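Local coordinates for capsid protein VP1 (Human polyomavirus 12, PDB 6Y5Z) that probably forms the T=7 icosahedral capsid of the virus, which is built from 72 units of five disulfide-linked copies, at residues S18-E23 with V268-R273; L84-A89 with G230-G235; C242-G247 with L262-N267; A24-R29 with L238-C243. All blocks are in the same frame, centred on the assembly; numbering follows the deposited sequence. Where two conformers were deposited one is given.

Overall arrangement
Near the N terminus, 18-23 pairs with 268-273 close to the C terminus, so contact 1 closes almost the whole chain into one loop, and the other three contacts lie within it. Strand 9-26 runs straight on into contact 4, where 24-29 faces 238-243. That second loop encloses contact 2, which sets 84-89 against the 230-235 loop and touches contact 1 through the Arg273-Glu88 salt bridge. Contact 3 opens where contact 4 ends, sharing Cys242 and Cys243, and closes the hairpin of 237-250 and 257-276. Contact 1 joins the two terminal strands, and contacts 3 and 4 bring 257-276 and 9-26 against strand 237-250, while contacts 2 and 3 remain about 25 Å apart between centres.

Contact 1 of 4, residues S18-E23 with V268-R273; sequences SITQIE and VQLRKR
Residues Ile19-Ile22 and Val268-Arg271 form an antiparallel strand pair that joins the N-terminal strand 9-26 to the C-terminal strand 257-276. Two hydrogen-bonded pairs, Thr20 with Leu270 and Ile22 with Val268, supply the backbone ladder, and Lys272 N extends it to Ser18 O at 2.9 Å. Ile22, Val268 and Leu270 make one face largely apolar, and Thr20 adds its CG2 beside Leu270 CB. There Ile22 CG1 meets Leu270 CD1 at 3.4 Å, tighter than usual van der Waals contact. The other face, more polar and more exposed, carries Ile19, Gln21, Gln269 and Arg271. The bend at chi2 (-79°) folds the amide of Gln21 across to Gln269, where Gln21 OE1 accepts from Gln269 NE2 at 3.0 Å. The two amide planes stand 83° apart, yet the acceptor lies in the plane of the Gln269 amide. Gln21 NE2 is bonded to Asn267, so both ends of this amide are used. Ile19 CD1 rests on Arg271 CB, 3.3 Å away, while the Arg271 guanidinium reaches Glu88. Strand 83-96 pairs with the far edge of 268-273, and Leu238 of strand 237-250 packs against Ile22 and Val268.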
loop_
_atom_site.group_PDB
_atom_site.type_symbol
_atom_site.label_atom_id
_atom_site.label_comp_id
_atom_site.label_asym_id
_atom_site.label_seq_id
_atom_site.Cartn_x
_atom_site.Cartn_y
_atom_site.Cartn_z
ATOM N N SER D 18 -16.690 25.666 28.001
ATOM C CA SER D 18 -17.047 24.219 28.063
ATOM C C SER D 18 -16.010 23.387 27.307
ATOM O O SER D 18 -16.093 22.163 27.402
ATOM C CB SER D 18 -18.440 23.927 27.554
ATOM O OG SER D 18 -18.502 24.108 26.154
ATOM N N ILE D 19 -15.117 24.022 26.549
ATOM C CA ILE D 19 -14.060 23.376 25.721
ATOM C C ILE D 19 -12.695 23.856 26.215
ATOM O O ILE D 19 -12.581 25.040 26.630
ATOM C CB ILE D 19 -14.243 23.709 24.229
ATOM C CG1 ILE D 19 -15.586 23.215 23.694
ATOM C CG2 ILE D 19 -13.083 23.187 23.389
ATOM C CD1 ILE D 19 -15.720 21.717 23.652
ATOM N N THR D 20 -11.686 22.989 26.154
ATOM C CA THR D 20 -10.263 23.381 26.322
ATOM C C THR D 20 -9.437 22.540 25.350
ATOM O O THR D 20 -9.942 21.491 24.902
ATOM C CB THR D 20 -9.861 23.318 27.802
ATOM O OG1 THR D 20 -8.699 24.135 27.966
ATOM C CG2 THR D 20 -9.597 21.917 28.309
ATOM N N GLN D 21 -8.268 23.041 24.948
ATOM C CA GLN D 21 -7.266 22.290 24.143
ATOM C C GLN D 21 -6.044 22.099 25.043
ATOM O O GLN D 21 -5.662 23.057 25.734
ATOM C CB GLN D 21 -6.874 23.010 22.841
ATOM C CG GLN D 21 -8.025 23.278 21.866
ATOM C CD GLN D 21 -8.489 22.112 21.013
ATOM O OE1 GLN D 21 -9.656 22.029 20.611
ATOM N NE2 GLN D 21 -7.577 21.204 20.704
ATOM N N ILE D 22 -5.498 20.891 25.081
ATOM C CA ILE D 22 -4.279 20.554 25.867
ATOM C C ILE D 22 -3.242 20.099 24.849
ATOM O O ILE D 22 -3.534 19.131 24.105
ATOM C CB ILE D 22 -4.582 19.436 26.876
ATOM C CG1 ILE D 22 -5.655 19.864 27.882
ATOM C CG2 ILE D 22 -3.311 18.981 27.562
ATOM C CD1 ILE D 22 -5.281 21.084 28.698
ATOM N N GLU D 23 -2.068 20.713 24.826
ATOM C CA GLU D 23 -1.007 20.272 23.906
ATOM C C GLU D 23 0.214 19.832 24.703
ATOM O O GLU D 23 0.446 20.318 25.826
ATOM C CB GLU D 23 -0.746 21.367 22.871
ATOM C CG GLU D 23 0.105 22.510 23.347
ATOM C CD GLU D 23 0.450 23.513 22.249
ATOM O OE1 GLU D 23 1.111 24.514 22.598
ATOM O OE2 GLU D 23 0.054 23.320 21.040
ATOM N N VAL D 268 -5.051 17.758 22.156
ATOM C CA VAL D 268 -6.318 17.070 22.525
ATOM C C VAL D 268 -7.394 18.110 22.777
ATOM O O VAL D 268 -7.161 19.061 23.574
ATOM C CB VAL D 268 -6.134 16.146 23.737
ATOM C CG1 VAL D 268 -7.426 15.434 24.109
ATOM C CG2 VAL D 268 -5.024 15.145 23.474
ATOM N N GLN D 269 -8.532 17.940 22.114
ATOM C CA GLN D 269 -9.727 18.780 22.347
ATOM C C GLN D 269 -10.563 18.114 23.435
ATOM O O GLN D 269 -10.897 16.921 23.294
ATOM C CB GLN D 269 -10.543 18.919 21.066
ATOM C CG GLN D 269 -11.799 19.728 21.277
ATOM C CD GLN D 269 -12.532 19.914 19.970
ATOM O OE1 GLN D 269 -13.498 19.209 19.686
ATOM N NE2 GLN D 269 -12.022 20.812 19.137
ATOM N N LEU D 270 -10.852 18.844 24.507
ATOM C CA LEU D 270 -11.697 18.312 25.597
ATOM C C LEU D 270 -12.944 19.160 25.760
ATOM O O LEU D 270 -12.922 20.364 25.476
ATOM C CB LEU D 270 -10.904 18.232 26.899
ATOM C CG LEU D 270 -9.670 17.337 26.765
ATOM C CD1 LEU D 270 -8.405 18.149 26.724
ATOM C CD2 LEU D 270 -9.614 16.288 27.842
ATOM N N ARG D 271 -13.993 18.522 26.242
ATOM C CA ARG D 271 -15.259 19.214 26.553
ATOM C C ARG D 271 -15.756 18.741 27.911
ATOM O O ARG D 271 -15.466 17.603 28.350
ATOM C CB ARG D 271 -16.278 18.986 25.436
ATOM C CG ARG D 271 -16.833 17.577 25.407
ATOM C CD ARG D 271 -17.790 17.400 24.240
ATOM N NE ARG D 271 -18.113 15.995 24.103
ATOM C CZ ARG D 271 -18.609 15.435 23.004
ATOM N NH1 ARG D 271 -18.899 16.182 21.956
ATOM N NH2 ARG D 271 -18.864 14.142 22.976
ATOM N N LYS D 272 -16.522 19.585 28.586
ATOM C CA LYS D 272 -17.108 19.196 29.882
ATOM C C LYS D 272 -18.307 18.284 29.622
ATOM O O LYS D 272 -19.170 18.633 28.799
ATOM C CB LYS D 272 -17.525 20.442 30.664
ATOM C CG LYS D 272 -16.368 21.360 31.019
ATOM C CD LYS D 272 -16.837 22.582 31.769
ATOM C CE LYS D 272 -15.731 23.590 31.971
ATOM N NZ LYS D 272 -16.267 24.855 32.524
ATOM N N ARG D 273 -18.341 17.150 30.302
ATOM C CA ARG D 273 -19.411 16.139 30.243
ATOM C C ARG D 273 -19.970 15.952 31.647
ATOM O O ARG D 273 -19.166 15.715 32.596
ATOM C CB ARG D 273 -18.823 14.819 29.739
ATOM C CG ARG D 273 -19.782 13.647 29.771
ATOM C CD ARG D 273 -20.889 13.729 28.736
ATOM N NE ARG D 273 -20.415 13.268 27.436
ATOM C CZ ARG D 273 -21.159 12.691 26.502
ATOM N NH1 ARG D 273 -22.454 12.482 26.676
ATOM N NH2 ARG D 273 -20.597 12.304 25.363
#

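Contact 2 of 4, residues L84-A89 with G230-G235; sequences LLMWEA and GPLCKG
Glu88, Ala89 and Trp87 meet the loop 230-233 closely, through backbone bonds and one buried carboxylate. Ala89 N donates to Pro231 O and Cys233 N to Trp87 O, each at 2.9 Å, on either side of the bridged pair Glu88-Leu232. The extended Glu88 side chain, with CG anti to the backbone N (chi1 174°), carries OE2 to Gly230 N at 2.8 Å; the bond is nearly straight (175°) and uses the anti lone pair. Its other oxygen, OE1, takes salt bridges from Arg271 and Arg273, which should stabilise a negative charge here. Glycine suits position 230 because its CA lies 3.2 Å from Ala89 O, where a CB would collide with that oxygen; this CA-H...O contact meets a buried carbonyl that has no hydrogen-bond partner. At the other end the packing opens toward solvent, beside the exposed Lys234. Met86 has an unbranched chain whose bend at chi3 (77°) lays CE against Leu232 CB and Lys234 CG, 3.6 Å from Cys233 O. A water joins Trp87 N, 2.9 Å away, to Cys233 O. The loop is thus docked on strand 83-96 of the VP1 jelly roll by one beta bridge, its two flanking backbone bonds and the Glu88 carboxylate.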
loop_
_atom_site.group_PDB
_atom_site.type_symbol
_atom_site.label_atom_id
_atom_site.label_comp_id
_atom_site.label_asym_id
_atom_site.label_seq_id
_atom_site.Cartn_x
_atom_site.Cartn_y
_atom_site.Cartn_z
ATOM N N LEU D 84 -21.865 15.591 38.535
ATOM C CA LEU D 84 -20.516 16.182 38.516
ATOM C C LEU D 84 -20.081 16.337 37.070
ATOM O O LEU D 84 -20.811 15.876 36.179
ATOM C CB LEU D 84 -19.563 15.273 39.290
ATOM C CG LEU D 84 -19.856 15.191 40.787
ATOM C CD1 LEU D 84 -18.877 14.252 41.461
ATOM C CD2 LEU D 84 -19.810 16.570 41.424
ATOM N N LEU D 85 -18.952 16.992 36.871
ATOM C CA LEU D 85 -18.412 17.223 35.522
ATOM C C LEU D 85 -17.095 16.484 35.385
ATOM O O LEU D 85 -16.323 16.401 36.350
ATOM C CB LEU D 85 -18.208 18.713 35.292
ATOM C CG LEU D 85 -19.459 19.576 35.272
ATOM C CD1 LEU D 85 -19.060 21.024 35.022
ATOM C CD2 LEU D 85 -20.437 19.121 34.199
ATOM N N MET D 86 -16.848 15.963 34.191
ATOM C CA MET D 86 -15.527 15.404 33.819
ATOM C C MET D 86 -15.112 15.980 32.473
ATOM O O MET D 86 -15.991 16.175 31.608
ATOM C CB MET D 86 -15.590 13.879 33.723
ATOM C CG MET D 86 -15.966 13.207 35.044
ATOM S SD MET D 86 -15.936 11.409 34.962
ATOM C CE MET D 86 -14.162 11.145 35.032
ATOM N N TRP D 87 -13.819 16.227 32.278
ATOM C CA TRP D 87 -13.252 16.515 30.940
ATOM C C TRP D 87 -13.347 15.249 30.091
ATOM O O TRP D 87 -12.909 14.172 30.522
ATOM C CB TRP D 87 -11.824 17.023 31.046
ATOM C CG TRP D 87 -11.733 18.410 31.598
ATOM C CD1 TRP D 87 -11.181 18.766 32.794
ATOM C CD2 TRP D 87 -12.180 19.622 30.974
ATOM N NE1 TRP D 87 -11.242 20.125 32.949
ATOM C CE2 TRP D 87 -11.872 20.676 31.864
ATOM C CE3 TRP D 87 -12.858 19.933 29.789
ATOM C CZ2 TRP D 87 -12.169 22.007 31.578
ATOM C CZ3 TRP D 87 -13.121 21.251 29.488
ATOM C CH2 TRP D 87 -12.802 22.272 30.384
ATOM N N GLU D 88 -13.924 15.384 28.908
ATOM C CA GLU D 88 -14.088 14.276 27.937
ATOM C C GLU D 88 -13.203 14.595 26.735
ATOM O O GLU D 88 -13.353 15.698 26.141
ATOM C CB GLU D 88 -15.557 14.196 27.559
ATOM C CG GLU D 88 -15.841 13.192 26.459
ATOM C CD GLU D 88 -17.248 13.267 25.912
ATOM O OE1 GLU D 88 -18.006 14.173 26.323
ATOM O OE2 GLU D 88 -17.572 12.432 25.058
ATOM N N ALA D 89 -12.274 13.693 26.408
ATOM C CA ALA D 89 -11.387 13.861 25.243
ATOM C C ALA D 89 -12.208 13.509 23.996
ATOM O O ALA D 89 -12.654 12.355 23.893
ATOM C CB ALA D 89 -10.152 13.012 25.390
ATOM N N GLY D 230 -16.175 10.061 24.598
ATOM C CA GLY D 230 -14.706 10.016 24.638
ATOM C C GLY D 230 -14.176 9.556 25.991
ATOM O O GLY D 230 -14.933 9.386 26.950
ATOM N N PRO D 231 -12.851 9.334 26.100
ATOM C CA PRO D 231 -12.246 9.080 27.409
ATOM C C PRO D 231 -12.643 10.173 28.422
ATOM O O PRO D 231 -12.604 11.354 28.071
ATOM C CB PRO D 231 -10.746 9.086 27.113
ATOM C CG PRO D 231 -10.673 8.674 25.628
ATOM C CD PRO D 231 -11.893 9.295 24.989
ATOM N N LEU D 232 -12.986 9.767 29.654
ATOM C CA LEU D 232 -13.392 10.687 30.749
ATOM C C LEU D 232 -12.236 10.767 31.748
ATOM O O LEU D 232 -11.810 9.742 32.256
ATOM C CB LEU D 232 -14.692 10.193 31.374
ATOM C CG LEU D 232 -15.908 10.145 30.451
ATOM C CD1 LEU D 232 -17.083 9.526 31.178
ATOM C CD2 LEU D 232 -16.298 11.533 29.969
ATOM N N CYS D 233 -11.749 11.969 31.987
ATOM C CA CYS D 233 -10.473 12.250 32.690
ATOM C C CYS D 233 -10.682 12.159 34.197
ATOM O O CYS D 233 -11.158 13.130 34.816
ATOM C CB CYS D 233 -9.912 13.582 32.239
ATOM S SG CYS D 233 -9.391 13.496 30.505
ATOM N N LYS D 234 -10.263 11.034 34.763
ATOM C CA LYS D 234 -10.374 10.797 36.220
ATOM C C LYS D 234 -9.346 11.675 36.931
ATOM O O LYS D 234 -8.201 11.816 36.453
ATOM C CB LYS D 234 -10.189 9.308 36.507
ATOM C CG LYS D 234 -11.277 8.432 35.917
ATOM C CD LYS D 234 -11.150 6.973 36.286
ATOM C CE LYS D 234 -12.303 6.144 35.771
ATOM N NZ LYS D 234 -12.052 4.693 35.951
ATOM N N GLY D 235 -9.742 12.252 38.062
ATOM C CA GLY D 235 -8.849 13.121 38.834
ATOM C C GLY D 235 -8.375 14.326 38.052
ATOM O O GLY D 235 -7.329 14.854 38.414
HETATM O O HOH W 1 -11.909 15.659 34.345
#

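Contact 3 of 4, residues C242-G247 with L262-N267; sequences CCDVMG and LPRYFN
Arg264 leaves the backbone with CG anti to N and stays extended as far as CD, then bends at chi3 (-73°), which turns its guanidinium side-on to Asp244. Asp244 CG, anti to its carbonyl carbon, points the carboxylate at that group. Arg264 NE donates to Asp244 OD2 at 2.9 Å and NH1 to Asp244 OD1 at 2.8 Å, both on the syn side of the carboxylate. This bidentate, side-on salt bridge is slightly twisted, the two planes standing 35° apart. An arginine-aspartate pair suits this buried place because each charge is matched, and further partners share the polar atoms: His126 ND1 bonds OD1, and Arg264 NH2 reaches Thr94. A water donates to Asp244 OD2 at 2.8 Å and to Leu262 O, joining the carboxylate to the opposite backbone. The segments belong to the antiparallel hairpin of strands 237-250 and 257-276, but here its arms have spread, with segment axes 9.1 Å apart at closest approach, and side chains fill the interval. Backbone bonding across them comes down to Leu262 N to Asp244 O, at 3.2 Å. Toward the turn, Met246 CG lies on Leu262 CD1 at 3.7 Å, the two side chains crossing at about a right angle. At the other end, Cys242 SG makes a sulfur-aromatic contact at the edge of the Phe266 ring, 5.3 Å from its centroid, while Cys242 CB packs against Arg264 CD.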
loop_
_atom_site.group_PDB
_atom_site.type_symbol
_atom_site.label_atom_id
_atom_site.label_comp_id
_atom_site.label_asym_id
_atom_site.label_seq_id
_atom_site.Cartn_x
_atom_site.Cartn_y
_atom_site.Cartn_z
ATOM N N CYS D 242 2.998 6.981 24.235
ATOM C CA CYS D 242 3.423 6.719 22.840
ATOM C C CYS D 242 4.737 5.955 22.815
ATOM O O CYS D 242 5.421 5.847 23.842
ATOM C CB CYS D 242 3.526 8.008 22.044
ATOM S SG CYS D 242 4.662 9.237 22.735
ATOM N N CYS D 243 5.068 5.450 21.635
ATOM C CA CYS D 243 6.427 5.023 21.268
ATOM C C CYS D 243 6.529 5.176 19.755
ATOM O O CYS D 243 5.557 4.847 19.051
ATOM C CB CYS D 243 6.675 3.588 21.707
ATOM S SG CYS D 243 8.392 3.097 21.448
ATOM N N ASP D 244 7.656 5.668 19.283
ATOM C CA ASP D 244 7.876 5.918 17.844
ATOM C C ASP D 244 9.310 5.566 17.484
ATOM O O ASP D 244 10.156 6.463 17.337
ATOM C CB ASP D 244 7.509 7.361 17.511
ATOM C CG ASP D 244 6.021 7.590 17.675
ATOM O OD1 ASP D 244 5.261 7.074 16.823
ATOM O OD2 ASP D 244 5.604 8.246 18.692
ATOM N N VAL D 245 9.544 4.267 17.316
ATOM C CA VAL D 245 10.836 3.699 16.846
ATOM C C VAL D 245 10.863 3.800 15.324
ATOM O O VAL D 245 9.961 3.237 14.680
ATOM C CB VAL D 245 11.006 2.230 17.269
ATOM C CG1 VAL D 245 12.263 1.630 16.649
ATOM C CG2 VAL D 245 11.026 2.102 18.786
ATOM N N MET D 246 11.891 4.431 14.763
ATOM C CA MET D 246 12.018 4.654 13.303
ATOM C C MET D 246 12.930 3.621 12.648
ATOM O O MET D 246 12.944 3.560 11.419
ATOM C CB MET D 246 12.581 6.045 13.031
ATOM C CG MET D 246 11.689 7.154 13.518
ATOM S SD MET D 246 10.085 7.178 12.690
ATOM C CE MET D 246 10.544 7.521 10.989
ATOM N N GLY D 247 13.655 2.824 13.432
ATOM C CA GLY D 247 14.594 1.831 12.910
ATOM C C GLY D 247 15.907 1.918 13.637
ATOM O O GLY D 247 15.923 2.441 14.785
ATOM N N LEU D 262 11.660 9.232 17.574
ATOM C CA LEU D 262 11.326 10.651 17.320
ATOM C C LEU D 262 10.250 11.070 18.301
ATOM O O LEU D 262 9.440 10.262 18.780
ATOM C CB LEU D 262 10.861 10.845 15.867
ATOM C CG LEU D 262 11.955 10.762 14.801
ATOM C CD1 LEU D 262 11.351 10.863 13.406
ATOM C CD2 LEU D 262 13.013 11.836 15.010
ATOM N N PRO D 263 10.194 12.374 18.614
ATOM C CA PRO D 263 9.178 12.901 19.514
ATOM C C PRO D 263 7.800 12.912 18.866
ATOM O O PRO D 263 7.707 12.961 17.659
ATOM C CB PRO D 263 9.591 14.345 19.812
ATOM C CG PRO D 263 10.877 14.555 19.053
ATOM C CD PRO D 263 11.077 13.415 18.093
ATOM N N ARG D 264 6.777 12.914 19.704
ATOM C CA ARG D 264 5.380 13.007 19.257
ATOM C C ARG D 264 4.708 14.206 19.915
ATOM O O ARG D 264 4.775 14.358 21.147
ATOM C CB ARG D 264 4.647 11.702 19.568
ATOM C CG ARG D 264 3.173 11.714 19.203
ATOM C CD ARG D 264 2.534 10.358 19.420
ATOM N NE ARG D 264 2.900 9.314 18.458
ATOM C CZ ARG D 264 2.261 9.040 17.322
ATOM N NH1 ARG D 264 2.670 8.043 16.550
ATOM N NH2 ARG D 264 1.236 9.790 16.940
ATOM N N TYR D 265 3.977 14.947 19.102
ATOM C CA TYR D 265 3.075 16.035 19.527
ATOM C C TYR D 265 1.655 15.506 19.687
ATOM O O TYR D 265 1.180 14.685 18.851
ATOM C CB TYR D 265 3.069 17.124 18.462
ATOM C CG TYR D 265 2.151 18.278 18.725
ATOM C CD1 TYR D 265 2.440 19.228 19.685
ATOM C CD2 TYR D 265 0.975 18.404 18.010
ATOM C CE1 TYR D 265 1.577 20.295 19.917
ATOM C CE2 TYR D 265 0.134 19.489 18.189
ATOM C CZ TYR D 265 0.412 20.412 19.170
ATOM O OH TYR D 265 -0.471 21.462 19.298
ATOM N N PHE D 266 0.954 16.051 20.674
ATOM C CA PHE D 266 -0.483 15.818 20.923
ATOM C C PHE D 266 -1.170 17.161 21.094
ATOM O O PHE D 266 -0.665 17.996 21.867
ATOM C CB PHE D 266 -0.745 15.026 22.203
ATOM C CG PHE D 266 -0.179 13.628 22.253
ATOM C CD1 PHE D 266 1.178 13.394 22.470
ATOM C CD2 PHE D 266 -1.024 12.537 22.180
ATOM C CE1 PHE D 266 1.665 12.101 22.574
ATOM C CE2 PHE D 266 -0.533 11.245 22.291
ATOM C CZ PHE D 266 0.810 11.029 22.507
ATOM N N ASN D 267 -2.309 17.351 20.427
ATOM C CA ASN D 267 -3.234 18.468 20.745
ATOM C C ASN D 267 -4.609 17.846 20.912
ATOM O O ASN D 267 -5.211 17.446 19.907
ATOM C CB ASN D 267 -3.227 19.572 19.691
ATOM C CG ASN D 267 -4.018 20.782 20.149
ATOM O OD1 ASN D 267 -4.961 20.650 20.907
ATOM N ND2 ASN D 267 -3.585 21.974 19.784
HETATM O O HOH W 2 7.548 9.162 20.434
#

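Contact 4 of 4, residues A24-R29 with L238-C243; sequences AFLNPR and LFLSCC
Leu26 rests on Leu240 and Cys242, which point toward it from the other strand, and touches them with its CB and one methyl branch. Leu26 CB lies 3.8 Å from Cys242 SG, and CD2 comes within 3.9 Å of the same sulfur. Leu26 CD2 also lies 3.8 Å from Leu240 O and brushes Leu240 CB. With chi2 at 59°, CD2 is left roughly anti to CA, continuing outward to the other strand. A leucine branch and a small thiol suit this buried, apolar spot. Beside it, the small Ala24 leaves room for the longer leucine opposite: Ala24 CB meets Leu240 CD1 at 3.9 Å. The short segments run at 37° to each other with axes 8.7 Å apart at closest approach, so mostly side chains make the junction. In the next shell, Ala24 and Leu26 are held by backbone bonds to Phe266 and Arg264 of strand 257-276, which pairs with both strands in the VP1 jelly roll. Leu240 is backed by Ile70, Val130 and Phe266. Phe25 and Asn27 point away from this contact and reach a neighbouring subunit, where Asn27 OD1 bonds Leu168 N and Phe25 packs on Leu168 of that subunit. Beyond the strand, Arg29 forms a salt bridge with Asp179. The contact contains no hydrogen bond between its segments, so its cohesion is apolar and only weakly directional: ordinary van der Waals contact joins these two strands.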
loop_
_atom_site.group_PDB
_atom_site.type_symbol
_atom_site.label_atom_id
_atom_site.label_comp_id
_atom_site.label_asym_id
_atom_site.label_seq_id
_atom_site.Cartn_x
_atom_site.Cartn_y
_atom_site.Cartn_z
ATOM N N ALA D 24 0.956 18.885 24.146
ATOM C CA ALA D 24 2.188 18.367 24.767
ATOM C C ALA D 24 3.064 17.744 23.696
ATOM O O ALA D 24 2.523 17.180 22.727
ATOM C CB ALA D 24 1.852 17.372 25.835
ATOM N N PHE D 25 4.378 17.796 23.900
ATOM C CA PHE D 25 5.358 16.962 23.168
ATOM C C PHE D 25 5.856 15.911 24.162
ATOM O O PHE D 25 6.184 16.279 25.292
ATOM C CB PHE D 25 6.504 17.805 22.608
ATOM C CG PHE D 25 6.197 18.719 21.436
ATOM C CD1 PHE D 25 6.267 18.258 20.133
ATOM C CD2 PHE D 25 5.929 20.062 21.639
ATOM C CE1 PHE D 25 6.050 19.119 19.061
ATOM C CE2 PHE D 25 5.706 20.923 20.571
ATOM C CZ PHE D 25 5.774 20.451 19.283
ATOM N N LEU D 26 5.858 14.639 23.781
ATOM C CA LEU D 26 6.524 13.548 24.528
ATOM C C LEU D 26 7.816 13.190 23.802
ATOM O O LEU D 26 7.755 12.806 22.633
ATOM C CB LEU D 26 5.579 12.355 24.675
ATOM C CG LEU D 26 4.589 12.454 25.835
ATOM C CD1 LEU D 26 3.688 13.674 25.736
ATOM C CD2 LEU D 26 3.759 11.187 25.932
ATOM N N ASN D 27 8.953 13.309 24.478
ATOM C CA ASN D 27 10.257 12.917 23.907
ATOM C C ASN D 27 10.372 11.403 23.955
ATOM O O ASN D 27 9.856 10.735 24.861
ATOM C CB ASN D 27 11.419 13.611 24.616
ATOM C CG ASN D 27 11.576 15.026 24.120
ATOM O OD1 ASN D 27 11.475 15.259 22.923
ATOM N ND2 ASN D 27 11.755 15.963 25.038
ATOM N N PRO D 28 11.057 10.836 22.948
ATOM C CA PRO D 28 11.246 9.395 22.881
ATOM C C PRO D 28 12.194 8.911 23.992
ATOM O O PRO D 28 13.038 9.671 24.480
ATOM C CB PRO D 28 11.842 9.187 21.483
ATOM C CG PRO D 28 12.564 10.443 21.203
ATOM C CD PRO D 28 11.779 11.543 21.883
ATOM N N ARG D 29 11.961 7.675 24.418
ATOM C CA ARG D 29 12.774 6.981 25.442
ATOM C C ARG D 29 13.361 5.736 24.788
ATOM O O ARG D 29 12.822 4.655 24.979
ATOM C CB ARG D 29 11.900 6.706 26.669
ATOM C CG ARG D 29 11.267 7.962 27.253
ATOM C CD ARG D 29 12.326 8.847 27.897
ATOM N NE ARG D 29 11.814 10.106 28.391
ATOM C CZ ARG D 29 12.175 11.319 27.993
ATOM N NH1 ARG D 29 12.973 11.503 26.953
ATOM N NH2 ARG D 29 11.628 12.367 28.587
ATOM N N LEU D 238 -5.217 14.162 32.144
ATOM C CA LEU D 238 -5.216 13.596 30.774
ATOM C C LEU D 238 -3.960 12.750 30.593
ATOM O O LEU D 238 -2.848 13.251 30.813
ATOM C CB LEU D 238 -5.269 14.727 29.754
ATOM C CG LEU D 238 -5.200 14.266 28.305
ATOM C CD1 LEU D 238 -6.449 13.478 27.952
ATOM C CD2 LEU D 238 -5.034 15.471 27.403
ATOM N N PHE D 239 -4.144 11.475 30.244
ATOM C CA PHE D 239 -3.035 10.500 30.115
ATOM C C PHE D 239 -2.666 10.304 28.643
ATOM O O PHE D 239 -3.490 9.853 27.832
ATOM C CB PHE D 239 -3.455 9.202 30.800
ATOM C CG PHE D 239 -3.643 9.395 32.288
ATOM C CD1 PHE D 239 -4.800 9.976 32.792
ATOM C CD2 PHE D 239 -2.639 9.020 33.162
ATOM C CE1 PHE D 239 -4.944 10.176 34.157
ATOM C CE2 PHE D 239 -2.796 9.192 34.530
ATOM C CZ PHE D 239 -3.948 9.767 35.017
ATOM N N LEU D 240 -1.418 10.622 28.316
ATOM C CA LEU D 240 -0.860 10.487 26.958
ATOM C C LEU D 240 0.246 9.455 27.023
ATOM O O LEU D 240 1.046 9.473 27.977
ATOM C CB LEU D 240 -0.283 11.807 26.477
ATOM C CG LEU D 240 -1.208 13.015 26.598
ATOM C CD1 LEU D 240 -0.475 14.283 26.181
ATOM C CD2 LEU D 240 -2.452 12.807 25.762
ATOM N N SER D 241 0.313 8.601 26.017
ATOM C CA SER D 241 1.288 7.486 25.927
ATOM C C SER D 241 1.759 7.379 24.478
ATOM O O SER D 241 0.924 7.629 23.622
ATOM C CB SER D 241 0.650 6.195 26.345
ATOM O OG SER D 241 0.087 6.274 27.646
ATOM N N CYS D 242 2.998 6.981 24.235
ATOM C CA CYS D 242 3.423 6.719 22.840
ATOM C C CYS D 242 4.737 5.955 22.815
ATOM O O CYS D 242 5.421 5.847 23.842
ATOM C CB CYS D 242 3.526 8.008 22.044
ATOM S SG CYS D 242 4.662 9.237 22.735
ATOM N N CYS D 243 5.068 5.450 21.635
ATOM C CA CYS D 243 6.427 5.023 21.268
ATOM C C CYS D 243 6.529 5.176 19.755
ATOM O O CYS D 243 5.557 4.847 19.051
ATOM C CB CYS D 243 6.675 3.588 21.707
ATOM S SG CYS D 243 8.392 3.097 21.448
#